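Local structure of glycoside Hydrolase (Bacteroides uniformis, 5T99) at residues K38-G43 with T85-K90; V187-P192 with A199-E204; G800-T805 with T816-E821; S497-R502 with N518-Y523; I307-V312 with V342-T347. The protein probably hydrolyses terminal galactose-type sugars from agarose-derived oligosaccharides, as a family 2 glycoside hydrolase of a gut symbiont that binds the inhibitor galacto-isofagomine. All blocks are in the same frame, centred on the assembly; numbering follows the deposited sequence. Where two conformers were deposited one is given.

Contact 1 (K38-G43 with T85-K90)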
# COMPACT_ATOMS: atom_id res chain seq x y z
N LYS A 38 25.45 3.40 9.42
CA LYS A 38 25.22 1.97 9.22
C LYS A 38 26.37 1.17 9.84
O LYS A 38 27.49 1.26 9.37
CB LYS A 38 25.13 1.65 7.73
CG LYS A 38 24.81 0.19 7.42
CD LYS A 38 24.68 -0.04 5.93
CE LYS A 38 24.39 -1.50 5.63
NZ LYS A 38 24.59 -1.82 4.19
N GLY A 39 26.09 0.39 10.89
CA GLY A 39 27.08 -0.47 11.56
C GLY A 39 27.11 -0.28 13.07
O GLY A 39 26.60 0.72 13.58
N GLU A 40 27.68 -1.24 13.79
CA GLU A 40 27.77 -1.14 15.25
C GLU A 40 28.91 -0.21 15.63
O GLU A 40 29.94 -0.17 14.97
CB GLU A 40 27.96 -2.52 15.90
CG GLU A 40 27.96 -2.50 17.43
CD GLU A 40 26.66 -1.99 18.04
OE1 GLU A 40 26.43 -0.76 18.06
OE2 GLU A 40 25.86 -2.82 18.53
N ILE A 41 28.67 0.56 16.68
CA ILE A 41 29.67 1.47 17.26
C ILE A 41 29.32 1.68 18.74
O ILE A 41 28.14 1.83 19.09
CB ILE A 41 29.80 2.81 16.48
CG1 ILE A 41 30.77 3.77 17.18
CG2 ILE A 41 28.44 3.47 16.29
CD1 ILE A 41 31.40 4.81 16.26
N LYS A 42 30.34 1.65 19.60
CA LYS A 42 30.14 1.70 21.06
C LYS A 42 29.75 3.11 21.52
O LYS A 42 30.23 4.09 20.96
CB LYS A 42 31.42 1.25 21.79
N GLY A 43 28.87 3.17 22.51
CA GLY A 43 28.50 4.43 23.19
C GLY A 43 27.87 5.54 22.36
O GLY A 43 27.89 6.70 22.79
N THR A 85 23.04 -3.46 12.01
CA THR A 85 22.84 -2.41 12.99
C THR A 85 22.87 -1.07 12.27
O THR A 85 23.66 -0.88 11.33
CB THR A 85 23.92 -2.46 14.07
OG1 THR A 85 23.86 -3.74 14.72
CG2 THR A 85 23.75 -1.36 15.11
N GLY A 86 21.98 -0.17 12.68
CA GLY A 86 21.91 1.19 12.16
C GLY A 86 21.60 2.13 13.29
O GLY A 86 20.75 1.84 14.13
N TRP A 87 22.30 3.27 13.32
CA TRP A 87 22.15 4.25 14.38
C TRP A 87 21.67 5.56 13.78
O TRP A 87 22.14 5.96 12.71
CB TRP A 87 23.49 4.49 15.08
CG TRP A 87 23.83 3.53 16.19
CD1 TRP A 87 24.53 2.36 16.09
CD2 TRP A 87 23.51 3.68 17.57
NE1 TRP A 87 24.66 1.77 17.32
CE2 TRP A 87 24.05 2.56 18.25
CE3 TRP A 87 22.81 4.64 18.31
CZ2 TRP A 87 23.92 2.38 19.62
CZ3 TRP A 87 22.68 4.47 19.68
CH2 TRP A 87 23.24 3.34 20.32
N TYR A 88 20.75 6.22 14.49
CA TYR A 88 20.33 7.58 14.15
C TYR A 88 20.47 8.47 15.38
O TYR A 88 20.13 8.06 16.48
CB TYR A 88 18.89 7.64 13.68
CG TYR A 88 18.57 6.88 12.42
CD1 TYR A 88 18.37 7.55 11.22
CD2 TYR A 88 18.40 5.50 12.43
CE1 TYR A 88 18.05 6.86 10.06
CE2 TYR A 88 18.08 4.79 11.28
CZ TYR A 88 17.90 5.48 10.11
OH TYR A 88 17.58 4.80 8.98
N ARG A 89 20.96 9.69 15.17
CA ARG A 89 21.09 10.68 16.23
C ARG A 89 20.59 12.01 15.72
O ARG A 89 20.85 12.36 14.58
CB ARG A 89 22.55 10.85 16.65
CG ARG A 89 23.12 9.72 17.50
CD ARG A 89 24.62 9.93 17.71
NE ARG A 89 24.92 11.18 18.43
CZ ARG A 89 25.01 11.32 19.76
NH1 ARG A 89 24.80 10.31 20.59
NH2 ARG A 89 25.31 12.51 20.26
N LYS A 90 19.87 12.74 16.56
CA LYS A 90 19.47 14.11 16.26
C LYS A 90 19.76 14.97 17.48
O LYS A 90 19.42 14.59 18.59
CB LYS A 90 17.98 14.18 15.90
CG LYS A 90 17.49 15.60 15.64
CD LYS A 90 16.12 15.63 14.97
CE LYS A 90 15.62 17.06 14.79
NZ LYS A 90 14.31 17.15 14.08
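Gly39 N donates to Thr85 O at 2.8 Å, the donor lying well above the carbonyl plane. Lys38 and Gly86 form a non-hydrogen-bonded antiparallel pair beside it, where strand 34-38 leaves the sheet.

Side-chain hydrogen bonds come from Glu40, in one of its two modelled conformers. There OE1 accepts Trp87 NE1 at 3.2 Å, nearly straight at 169°. The carboxylate oxygen lies in the indole plane, at the pyrrole edge, and the N-H comes in almost along the C-O bond, with carboxylate and ring planes turned 56° apart. The same OE1 also accepts the backbone N of Ile41 at 2.9 Å, using its anti lone pair. A bend at chi2 (61°) folds the Glu40 chain back to reach both donors.

The van der Waals contacts are modest. Thr85 CG2 packs 3.8 Å from Gly39 O, and the apolar touch is Ile41 CG2 at 4.1 Å from Trp87 CD1. Trp117 meets the indole ring as well.

In the sugar-binding domain, then, a loop leaving an antiparallel sheet is held to its neighbouring strand by the Gly39-Thr85 backbone bond, while the carboxylate link to the indole is one modelled alternative that does not fully pin the glutamate.

Contact 2 (V187-P192 with A199-E204). With EDO (1,2-ethanediol), chain K; EDO (1,2-ethanediol), chain J.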
# COMPACT_ATOMS: atom_id res chain seq x y z
N VAL A 187 -8.93 10.15 20.11
CA VAL A 187 -10.31 10.35 19.62
C VAL A 187 -10.73 9.18 18.74
O VAL A 187 -9.99 8.74 17.87
CB VAL A 187 -10.45 11.66 18.83
CG1 VAL A 187 -11.87 11.81 18.27
CG2 VAL A 187 -10.09 12.86 19.70
N TYR A 188 -11.94 8.69 18.98
CA TYR A 188 -12.49 7.54 18.29
C TYR A 188 -13.87 7.94 17.74
O TYR A 188 -14.80 8.15 18.50
CB TYR A 188 -12.56 6.37 19.30
CG TYR A 188 -13.24 5.10 18.85
CD1 TYR A 188 -13.26 4.68 17.51
CD2 TYR A 188 -13.84 4.26 19.80
CE1 TYR A 188 -13.87 3.48 17.14
CE2 TYR A 188 -14.45 3.07 19.44
CZ TYR A 188 -14.46 2.68 18.11
OH TYR A 188 -15.10 1.49 17.79
N VAL A 189 -13.96 8.05 16.41
CA VAL A 189 -15.14 8.56 15.70
C VAL A 189 -15.87 7.41 15.01
O VAL A 189 -15.27 6.72 14.18
CB VAL A 189 -14.71 9.57 14.62
CG1 VAL A 189 -15.93 10.15 13.88
CG2 VAL A 189 -13.86 10.69 15.23
N THR A 190 -17.15 7.23 15.33
CA THR A 190 -18.00 6.21 14.70
C THR A 190 -19.27 6.85 14.16
O THR A 190 -19.56 8.02 14.46
CB THR A 190 -18.35 5.08 15.69
OG1 THR A 190 -18.95 5.61 16.89
CG2 THR A 190 -17.08 4.28 16.03
N THR A 191 -20.02 6.11 13.33
CA THR A 191 -21.26 6.60 12.72
C THR A 191 -22.37 5.54 12.83
O THR A 191 -22.64 4.80 11.88
CB THR A 191 -21.08 7.02 11.25
OG1 THR A 191 -20.54 5.94 10.49
CG2 THR A 191 -20.16 8.20 11.15
N PRO A 192 -23.00 5.45 14.01
CA PRO A 192 -23.93 4.33 14.26
C PRO A 192 -25.26 4.39 13.50
O PRO A 192 -26.00 3.39 13.49
CB PRO A 192 -24.15 4.38 15.78
CG PRO A 192 -23.71 5.72 16.21
CD PRO A 192 -22.67 6.18 15.25
N ALA A 199 -27.07 11.27 9.23
CA ALA A 199 -26.09 10.42 9.87
C ALA A 199 -25.89 10.94 11.28
O ALA A 199 -26.08 12.13 11.55
CB ALA A 199 -24.77 10.46 9.12
N VAL A 200 -25.51 10.03 12.18
CA VAL A 200 -25.16 10.38 13.55
C VAL A 200 -23.68 10.08 13.69
O VAL A 200 -23.25 8.97 13.38
CB VAL A 200 -25.97 9.57 14.57
CG1 VAL A 200 -25.54 9.90 16.00
CG2 VAL A 200 -27.45 9.84 14.40
N VAL A 201 -22.92 11.08 14.14
CA VAL A 201 -21.49 10.96 14.38
C VAL A 201 -21.27 10.88 15.88
O VAL A 201 -21.58 11.83 16.59
CB VAL A 201 -20.73 12.17 13.82
CG1 VAL A 201 -19.25 12.09 14.17
CG2 VAL A 201 -20.92 12.29 12.31
N GLN A 202 -20.75 9.75 16.34
CA GLN A 202 -20.50 9.51 17.75
C GLN A 202 -19.00 9.65 17.96
O GLN A 202 -18.21 9.15 17.17
CB GLN A 202 -20.99 8.10 18.12
CG GLN A 202 -20.69 7.65 19.55
CD GLN A 202 -21.14 6.23 19.83
OE1 GLN A 202 -20.33 5.34 20.13
NE2 GLN A 202 -22.43 6.00 19.75
N ILE A 203 -18.61 10.35 19.03
CA ILE A 203 -17.20 10.70 19.27
C ILE A 203 -16.81 10.44 20.71
O ILE A 203 -17.42 10.99 21.63
CB ILE A 203 -16.91 12.18 18.94
CG1 ILE A 203 -17.27 12.49 17.47
CG2 ILE A 203 -15.44 12.51 19.21
CD1 ILE A 203 -17.33 13.97 17.15
N GLU A 204 -15.79 9.59 20.89
CA GLU A 204 -15.20 9.35 22.20
C GLU A 204 -13.91 10.15 22.32
O GLU A 204 -13.01 9.97 21.52
CB GLU A 204 -14.88 7.87 22.40
CG GLU A 204 -14.45 7.53 23.83
CD GLU A 204 -13.79 6.18 23.92
OE1 GLU A 204 -14.47 5.23 24.33
OE2 GLU A 204 -12.60 6.07 23.57
C1 EDO K . -12.57 2.77 24.37
O1 EDO K . -13.62 2.76 25.34
C2 EDO K . -12.45 1.44 23.63
O2 EDO K . -11.08 1.03 23.53
C1 EDO J . -15.32 5.30 11.04
O1 EDO J . -14.69 4.99 12.31
C2 EDO J . -15.39 6.80 10.76
O2 EDO J . -14.62 7.19 9.60
O HOH W 1 -17.29 6.69 18.68
O HOH W 2 -20.38 3.34 17.30
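Gln202 lies alongside Thr190, both side chains pointing the same way from a hydrogen-bonded antiparallel pair. Its CB sits 3.4 Å from Thr190 OG1 and also touches Pro192 CD. The chain leaves on the side opposite its own N (chi1 176°) and stays extended, and CG and CD run on past the same hydroxyl. At the amide, NE2 comes 3.8 Å from Pro192 CG, the proline crossing the glutamine at about a right angle, while OE1 is joined to Thr190 OG1 through a water whose bond to OE1 is long and weak. A second water links Thr190 OG1, at 2.7 Å, to Tyr188 O.

Two pairs of backbone bonds carry the ladder: Thr190 N to Gln202 O at 2.9 Å with its return bond, and Tyr188 N to Glu204 O at 3.0 Å with its own. On the face that carries Val189 and Ile203, the side-chain contacts are apolar: Val187 CG1 meets Ile203 CG2 at 3.8 Å, and Val189 CG1 meets Val201 CG1 at 3.9 Å.

Strand 245-255 pairs with the far side of strand 198-209 and completes a three-stranded sheet. The valine and isoleucine face packs on Leu270 of strand 268-276, with Thr286 of strand 279-288 beneath the valines, as in a beta-sandwich; on the other face Tyr188 OH reaches Asp442, just after helix 427-441.

Contact 3 (G800-T805 with T816-E821)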
# COMPACT_ATOMS: atom_id res chain seq x y z
N GLY A 800 10.45 26.52 -10.35
CA GLY A 800 11.03 26.71 -11.67
C GLY A 800 11.10 25.42 -12.48
O GLY A 800 10.39 24.46 -12.19
N LYS A 801 11.97 25.42 -13.50
CA LYS A 801 12.11 24.28 -14.40
C LYS A 801 13.09 23.25 -13.85
O LYS A 801 14.13 23.59 -13.27
CB LYS A 801 12.62 24.73 -15.77
CG LYS A 801 11.82 25.81 -16.48
CD LYS A 801 12.41 26.06 -17.87
CE LYS A 801 12.13 27.46 -18.38
NZ LYS A 801 10.67 27.74 -18.48
N MET A 802 12.75 21.98 -14.04
CA MET A 802 13.68 20.89 -13.82
C MET A 802 13.87 20.27 -15.20
O MET A 802 12.89 19.82 -15.81
CB MET A 802 13.08 19.89 -12.84
CG MET A 802 13.92 18.64 -12.65
SD MET A 802 13.36 17.44 -11.43
CE MET A 802 11.74 18.02 -10.94
N ASN A 803 15.11 20.25 -15.68
CA ASN A 803 15.43 19.83 -17.05
C ASN A 803 16.09 18.47 -17.07
O ASN A 803 17.15 18.29 -16.48
CB ASN A 803 16.34 20.85 -17.72
CG ASN A 803 15.74 22.24 -17.71
OD1 ASN A 803 16.35 23.18 -17.19
ND2 ASN A 803 14.53 22.38 -18.25
N ILE A 804 15.45 17.53 -17.76
CA ILE A 804 15.91 16.15 -17.83
C ILE A 804 16.54 15.91 -19.20
O ILE A 804 16.03 16.38 -20.21
CB ILE A 804 14.75 15.14 -17.65
CG1 ILE A 804 13.81 15.55 -16.51
CG2 ILE A 804 15.29 13.73 -17.46
CD1 ILE A 804 14.47 15.88 -15.19
N THR A 805 17.63 15.15 -19.21
CA THR A 805 18.28 14.70 -20.45
C THR A 805 18.54 13.20 -20.34
O THR A 805 19.13 12.75 -19.36
CB THR A 805 19.59 15.48 -20.69
OG1 THR A 805 19.28 16.86 -20.88
CG2 THR A 805 20.34 14.95 -21.91
N THR A 816 13.12 16.55 -21.60
CA THR A 816 11.79 16.99 -21.15
C THR A 816 11.96 17.89 -19.94
O THR A 816 12.97 17.78 -19.22
CB THR A 816 10.85 15.79 -20.84
OG1 THR A 816 9.50 16.25 -20.71
CG2 THR A 816 11.27 15.06 -19.59
N THR A 817 10.99 18.77 -19.74
CA THR A 817 10.99 19.68 -18.60
C THR A 817 9.85 19.35 -17.64
O THR A 817 8.72 19.11 -18.06
CB THR A 817 10.89 21.16 -19.03
OG1 THR A 817 11.96 21.47 -19.92
CG2 THR A 817 10.98 22.09 -17.81
N ILE A 818 10.17 19.35 -16.35
CA ILE A 818 9.17 19.24 -15.29
C ILE A 818 9.13 20.59 -14.59
O ILE A 818 10.17 21.11 -14.17
CB ILE A 818 9.51 18.11 -14.29
CG1 ILE A 818 9.72 16.77 -15.01
CG2 ILE A 818 8.42 17.97 -13.25
CD1 ILE A 818 8.55 16.26 -15.82
N ASN A 819 7.93 21.16 -14.48
CA ASN A 819 7.73 22.43 -13.78
C ASN A 819 7.39 22.19 -12.31
O ASN A 819 6.60 21.31 -11.99
CB ASN A 819 6.65 23.26 -14.48
CG ASN A 819 7.18 23.96 -15.71
OD1 ASN A 819 7.98 24.89 -15.61
ND2 ASN A 819 6.76 23.52 -16.89
N VAL A 820 8.00 22.98 -11.44
CA VAL A 820 7.91 22.80 -10.00
C VAL A 820 7.33 24.09 -9.41
O VAL A 820 7.88 25.18 -9.63
CB VAL A 820 9.30 22.46 -9.42
CG1 VAL A 820 9.24 22.24 -7.91
CG2 VAL A 820 9.88 21.24 -10.13
N GLU A 821 6.21 23.95 -8.68
CA GLU A 821 5.45 25.08 -8.14
C GLU A 821 5.33 25.02 -6.62
O GLU A 821 5.58 23.98 -6.02
CB GLU A 821 4.06 25.10 -8.75
CG GLU A 821 4.03 25.38 -10.25
CD GLU A 821 2.63 25.32 -10.83
OE1 GLU A 821 1.67 25.00 -10.09
OE2 GLU A 821 2.48 25.60 -12.04
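Met802 lays its CE methyl over Ile818 and Val820, 4.0 Å from Ile818 CB and 3.8 Å from Val820 CG2. CG stands anti to the backbone N (chi1 174°) and chi2 is extended too, which carries the sulfur well off the sheet before the bend at chi3, as modelled, turns the methyl back across the opposing strand. Met802 and Ile818 run side by side, whereas Met802 and Val820 meet at a slant. On the same face Ile804 lies beside Thr816, its CB 4.0 Å from Thr816 CG2.

The other face is polar. Lys801 CB rests on Thr817 CG2 at 3.7 Å, and the lysine chain then passes alongside Asn819. Next to it Asn803 ND2 gives Thr817 OG1 a weak hydrogen bond, 3.2 Å long and bent to 130°.

Between the two faces the backbone ladder is regular, with three hydrogen-bonded pairs: Gly800 with Val820, Met802 with Ile818, and Ile804 with Thr816. Met802 N to Ile818 O is the shortest of these bonds at 2.7 Å. The backbone angles of Gly800 call for glycine, since a CB would be pushed against the preceding carbonyl oxygen.

Val792 of strand 787-793, in the facing sheet, covers Met802, and Ile723 of the adjoining strand flanks it, so this face belongs to the interior of the C-terminal beta domain. Chemically the hairpin is two-sided: dispersion between methyl groups holds the inner face, while the outer one offers amide, hydroxyl and ammonium groups, with a single weak side-chain bond between the two segments, from Asn803 to Thr817.

Contact 4 (S497-R502 with N518-Y523); sequences SCTSSR and NQVTSY
Ser501 and Gln519 approach so that the serine hydroxyl meets the side-chain carbonyl in its own plane: Ser501 OG donates to a lone pair of Gln519 OE1 at 2.6 Å. The glutamine chain bends at chi2 (-68°), which brings its OE1 back toward Ser501, while NE2 bonds to Asn769. The same hydroxyl oxygen accepts Val520 N at 3.1 Å, nearly straight at 168°, and Ser501 N returns a bond to Val520 O at 3.0 Å. One serine thus engages the main chain of Val520 through both its backbone and its side chain.

Val520 turns its CB toward the other segment and crosses Thr499 at a slant, CG1 lying 3.5 Å from Thr499 O and 3.6 Å from Thr499 OG1. Farther along, Ser500 CB packs against Thr521 O at 3.6 Å, and a water spans Ser500 OG and Ser522 OG. Those hydroxyls have stronger partners in Arg599 and Asp598, while Thr499 OG1 bonds to Ile526 O.

With no regular strand on either side, much of the cohesion comes from one hydroxyl, Ser501 OG, acting as donor and acceptor, with the backbone bond beside it. The network lies in the loop that leads out of the sugar pocket at Ser497, which hydrogen-bonds galacto-isofagomine.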
# COMPACT_ATOMS: atom_id res chain seq x y z
N SER A 497 -1.70 -16.05 -7.66
CA SER A 497 -0.23 -16.23 -7.62
C SER A 497 0.40 -16.65 -8.97
O SER A 497 1.49 -17.21 -9.01
CB SER A 497 0.21 -17.16 -6.47
OG SER A 497 0.59 -16.40 -5.33
N CYS A 498 -0.29 -16.32 -10.06
CA CYS A 498 0.23 -16.45 -11.41
C CYS A 498 1.43 -15.50 -11.52
O CYS A 498 1.44 -14.41 -10.94
CB CYS A 498 -0.86 -16.06 -12.42
SG CYS A 498 -0.48 -16.36 -14.16
N THR A 499 2.44 -15.94 -12.25
CA THR A 499 3.67 -15.17 -12.41
C THR A 499 3.89 -14.82 -13.88
O THR A 499 3.50 -15.57 -14.78
CB THR A 499 4.87 -15.97 -11.89
OG1 THR A 499 4.90 -17.26 -12.50
CG2 THR A 499 4.76 -16.14 -10.39
N SER A 500 4.54 -13.68 -14.10
CA SER A 500 4.94 -13.24 -15.43
C SER A 500 6.01 -12.16 -15.35
O SER A 500 6.16 -11.49 -14.33
CB SER A 500 3.74 -12.74 -16.23
OG SER A 500 3.09 -11.66 -15.59
N SER A 501 6.79 -12.04 -16.42
CA SER A 501 7.70 -10.90 -16.62
C SER A 501 7.08 -10.03 -17.71
O SER A 501 6.55 -10.56 -18.69
CB SER A 501 9.09 -11.38 -17.04
OG SER A 501 9.63 -12.31 -16.11
N ARG A 502 7.14 -8.71 -17.52
CA ARG A 502 6.56 -7.74 -18.47
C ARG A 502 7.16 -7.91 -19.86
O ARG A 502 8.37 -7.86 -20.00
CB ARG A 502 6.82 -6.30 -18.01
CG ARG A 502 6.14 -5.23 -18.87
CD ARG A 502 6.21 -3.84 -18.25
NE ARG A 502 7.58 -3.46 -17.93
CZ ARG A 502 8.50 -3.07 -18.83
NH1 ARG A 502 8.21 -2.99 -20.12
NH2 ARG A 502 9.72 -2.76 -18.41
N ASN A 518 14.72 -17.93 -16.49
CA ASN A 518 15.11 -16.72 -15.70
C ASN A 518 14.08 -15.55 -15.71
O ASN A 518 14.12 -14.65 -14.86
CB ASN A 518 16.49 -16.20 -16.13
CG ASN A 518 17.21 -15.46 -15.03
OD1 ASN A 518 17.14 -15.84 -13.86
ND2 ASN A 518 17.92 -14.40 -15.40
N GLN A 519 13.20 -15.58 -16.71
CA GLN A 519 12.00 -14.78 -16.76
C GLN A 519 10.85 -15.78 -16.97
O GLN A 519 11.09 -16.97 -17.23
CB GLN A 519 12.08 -13.80 -17.94
CG GLN A 519 13.26 -12.83 -17.89
CD GLN A 519 13.17 -11.80 -16.77
OE1 GLN A 519 12.09 -11.52 -16.23
NE2 GLN A 519 14.31 -11.21 -16.42
N VAL A 520 9.61 -15.30 -16.86
CA VAL A 520 8.41 -16.13 -16.97
C VAL A 520 7.50 -15.59 -18.07
O VAL A 520 7.36 -14.37 -18.25
CB VAL A 520 7.63 -16.16 -15.64
CG1 VAL A 520 6.49 -17.17 -15.70
CG2 VAL A 520 8.57 -16.45 -14.47
N THR A 521 6.86 -16.52 -18.79
CA THR A 521 5.96 -16.18 -19.91
C THR A 521 4.80 -15.24 -19.48
O THR A 521 4.09 -15.51 -18.49
CB THR A 521 5.41 -17.45 -20.61
OG1 THR A 521 4.75 -17.10 -21.84
CG2 THR A 521 4.44 -18.23 -19.73
N SER A 522 4.64 -14.16 -20.25
CA SER A 522 3.53 -13.20 -20.08
C SER A 522 2.22 -13.65 -20.76
O SER A 522 1.27 -12.87 -20.88
CB SER A 522 3.95 -11.80 -20.57
OG SER A 522 3.09 -10.78 -20.10
N TYR A 523 2.16 -14.92 -21.20
CA TYR A 523 0.88 -15.57 -21.50
C TYR A 523 0.07 -15.91 -20.22
O TYR A 523 -1.09 -16.32 -20.33
CB TYR A 523 1.08 -16.81 -22.39
CG TYR A 523 1.34 -16.51 -23.86
CD1 TYR A 523 0.28 -16.17 -24.71
CD2 TYR A 523 2.63 -16.56 -24.41
CE1 TYR A 523 0.49 -15.89 -26.05
CE2 TYR A 523 2.85 -16.28 -25.76
CZ TYR A 523 1.78 -15.95 -26.58
OH TYR A 523 1.97 -15.66 -27.91
O HOH W 3 1.35 -11.00 -17.90

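Contact 5 (I307-V312 with V342-T347)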
# COMPACT_ATOMS: atom_id res chain seq x y z
N ILE A 307 -21.47 -5.02 -2.00
CA ILE A 307 -20.16 -4.67 -2.53
C ILE A 307 -19.45 -5.99 -2.84
O ILE A 307 -19.65 -6.98 -2.14
CB ILE A 307 -19.35 -3.77 -1.54
CG1 ILE A 307 -18.06 -3.26 -2.18
CG2 ILE A 307 -19.01 -4.49 -0.24
CD1 ILE A 307 -17.30 -2.29 -1.30
N ARG A 308 -18.64 -6.00 -3.90
CA ARG A 308 -17.77 -7.13 -4.20
C ARG A 308 -16.33 -6.66 -4.26
O ARG A 308 -16.05 -5.57 -4.76
CB ARG A 308 -18.16 -7.78 -5.53
CG ARG A 308 -19.63 -8.17 -5.56
CD ARG A 308 -19.99 -9.12 -6.69
NE ARG A 308 -21.17 -9.93 -6.34
CZ ARG A 308 -21.17 -11.00 -5.53
NH1 ARG A 308 -20.05 -11.42 -4.93
NH2 ARG A 308 -22.32 -11.64 -5.30
N PHE A 309 -15.41 -7.48 -3.76
CA PHE A 309 -14.00 -7.13 -3.73
C PHE A 309 -13.28 -7.56 -5.00
O PHE A 309 -12.98 -8.73 -5.21
CB PHE A 309 -13.31 -7.73 -2.49
CG PHE A 309 -14.03 -7.48 -1.20
CD1 PHE A 309 -14.47 -6.20 -0.87
CD2 PHE A 309 -14.25 -8.51 -0.31
CE1 PHE A 309 -15.13 -5.97 0.33
CE2 PHE A 309 -14.90 -8.29 0.89
CZ PHE A 309 -15.35 -7.02 1.22
N ASN A 310 -13.03 -6.58 -5.87
CA ASN A 310 -12.00 -6.65 -6.90
C ASN A 310 -10.72 -6.17 -6.25
O ASN A 310 -10.33 -5.01 -6.41
CB ASN A 310 -12.33 -5.73 -8.06
CG ASN A 310 -13.59 -6.13 -8.77
OD1 ASN A 310 -14.03 -7.27 -8.70
ND2 ASN A 310 -14.20 -5.17 -9.46
N GLY A 311 -10.06 -7.08 -5.53
CA GLY A 311 -9.01 -6.71 -4.58
C GLY A 311 -7.61 -7.08 -4.99
O GLY A 311 -7.41 -7.94 -5.85
N VAL A 312 -6.64 -6.45 -4.35
CA VAL A 312 -5.23 -6.78 -4.52
C VAL A 312 -4.52 -6.77 -3.17
O VAL A 312 -4.87 -5.98 -2.28
CB VAL A 312 -4.51 -5.83 -5.52
CG1 VAL A 312 -5.26 -5.79 -6.84
CG2 VAL A 312 -4.37 -4.43 -4.96
N VAL A 342 -9.60 -2.06 -9.51
CA VAL A 342 -9.42 -2.41 -8.10
C VAL A 342 -10.25 -1.47 -7.23
O VAL A 342 -10.14 -0.24 -7.35
CB VAL A 342 -7.94 -2.32 -7.68
CG1 VAL A 342 -7.76 -2.55 -6.18
CG2 VAL A 342 -7.11 -3.33 -8.47
N ASN A 343 -11.08 -2.05 -6.36
CA ASN A 343 -11.82 -1.29 -5.36
C ASN A 343 -11.45 -1.66 -3.91
O ASN A 343 -12.06 -1.15 -2.97
CB ASN A 343 -13.33 -1.49 -5.57
CG ASN A 343 -13.79 -2.88 -5.20
OD1 ASN A 343 -13.01 -3.83 -5.28
ND2 ASN A 343 -15.05 -3.01 -4.79
N ALA A 344 -10.47 -2.54 -3.74
CA ALA A 344 -10.16 -3.08 -2.41
C ALA A 344 -8.70 -3.49 -2.26
O ALA A 344 -8.08 -3.94 -3.21
CB ALA A 344 -11.07 -4.25 -2.11
N ILE A 345 -8.18 -3.33 -1.05
CA ILE A 345 -6.78 -3.59 -0.74
C ILE A 345 -6.71 -4.52 0.48
O ILE A 345 -7.42 -4.30 1.45
CB ILE A 345 -5.99 -2.30 -0.40
CG1 ILE A 345 -6.19 -1.20 -1.45
CG2 ILE A 345 -4.50 -2.61 -0.23
CD1 ILE A 345 -5.60 -1.48 -2.81
N ARG A 346 -5.84 -5.53 0.42
CA ARG A 346 -5.47 -6.32 1.60
C ARG A 346 -4.05 -5.93 1.96
O ARG A 346 -3.18 -6.06 1.11
CB ARG A 346 -5.55 -7.81 1.27
CG ARG A 346 -5.07 -8.74 2.39
CD ARG A 346 -5.67 -10.14 2.27
NE ARG A 346 -5.16 -11.03 3.32
CZ ARG A 346 -4.20 -11.96 3.17
NH1 ARG A 346 -3.62 -12.23 1.99
NH2 ARG A 346 -3.82 -12.66 4.24
N THR A 347 -3.79 -5.47 3.20
CA THR A 347 -2.44 -5.02 3.59
C THR A 347 -1.52 -6.18 4.02
O THR A 347 -1.06 -6.27 5.17
CB THR A 347 -2.43 -3.87 4.63
OG1 THR A 347 -2.74 -4.34 5.95
CG2 THR A 347 -3.41 -2.79 4.25
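Asn343 grips the backbone of segment 307-312 with both ends of its amide. ND2 donates to Arg308 O at 2.7 Å, with the acceptor close to the amide plane and an angle of 157°; OD1 takes a weak, bent bond from Asn310 N at 2.8 Å. The side chain can do this because CG sits between the backbone N and the carbonyl carbon (chi1 71°), folding the amide over the neighbouring chain. Asn343 N adds a third link, to Asn310 O at 3.1 Å. Together these bonds fasten the irregular lead-in to the two strands.

Beyond it the pairing becomes parallel. Val312 N bonds to Ala344 O, and Val312 O receives Arg346 N at 2.9 Å, so Val312 bridges two residues of the other strand as parallel ladders require. Gly311 lies opposite Ala344, its CA 3.2 Å from Ala344 O.

Val312 also carries much of the apolar packing. Its CG1 meets Val342 CG2 at 3.5 Å, the two side chains crossing at about a right angle, while its CG2 lies beside Ile345 CD1 at 3.9 Å. Met337 of helix 327-339 covers both valines. On the other side of the sheet Phe309 CD1 touches Ala344 CB at 4.1 Å.

Arg346 leads away toward the pocket, where it forms salt bridges with Glu370 and Glu494, the latter a residue lining the galacto-isofagomine site. Strand 305-313, helix 327-339 and strand 344-346 make a beta-alpha-beta crossover, the repeating unit of the TIM barrel that forms the catalytic domain of family 2 enzymes.

How the contacts relate
Contact 5 is the most buried of the five, about 12 Å from the chain's centre to its own, and uses parallel strands of the barrel; the rest lie farther out, partly buried. Contacts 2 and 3 both hold antiparallel hairpins with one apolar and one more polar face, yet in separate beta domains, their centres about 45 Å apart. Contact 1 ties a loop to a strand and contact 4 joins two loops; a carboxylate (in one modelled conformer) and a serine hydroxyl supply the side-chain bonds. Contacts 4 and 5 approach most closely, nearest atoms about 9 Å apart, and flank the sugar pocket: contact 4 includes Ser497, while Arg346 in contact 5 pairs with Glu494.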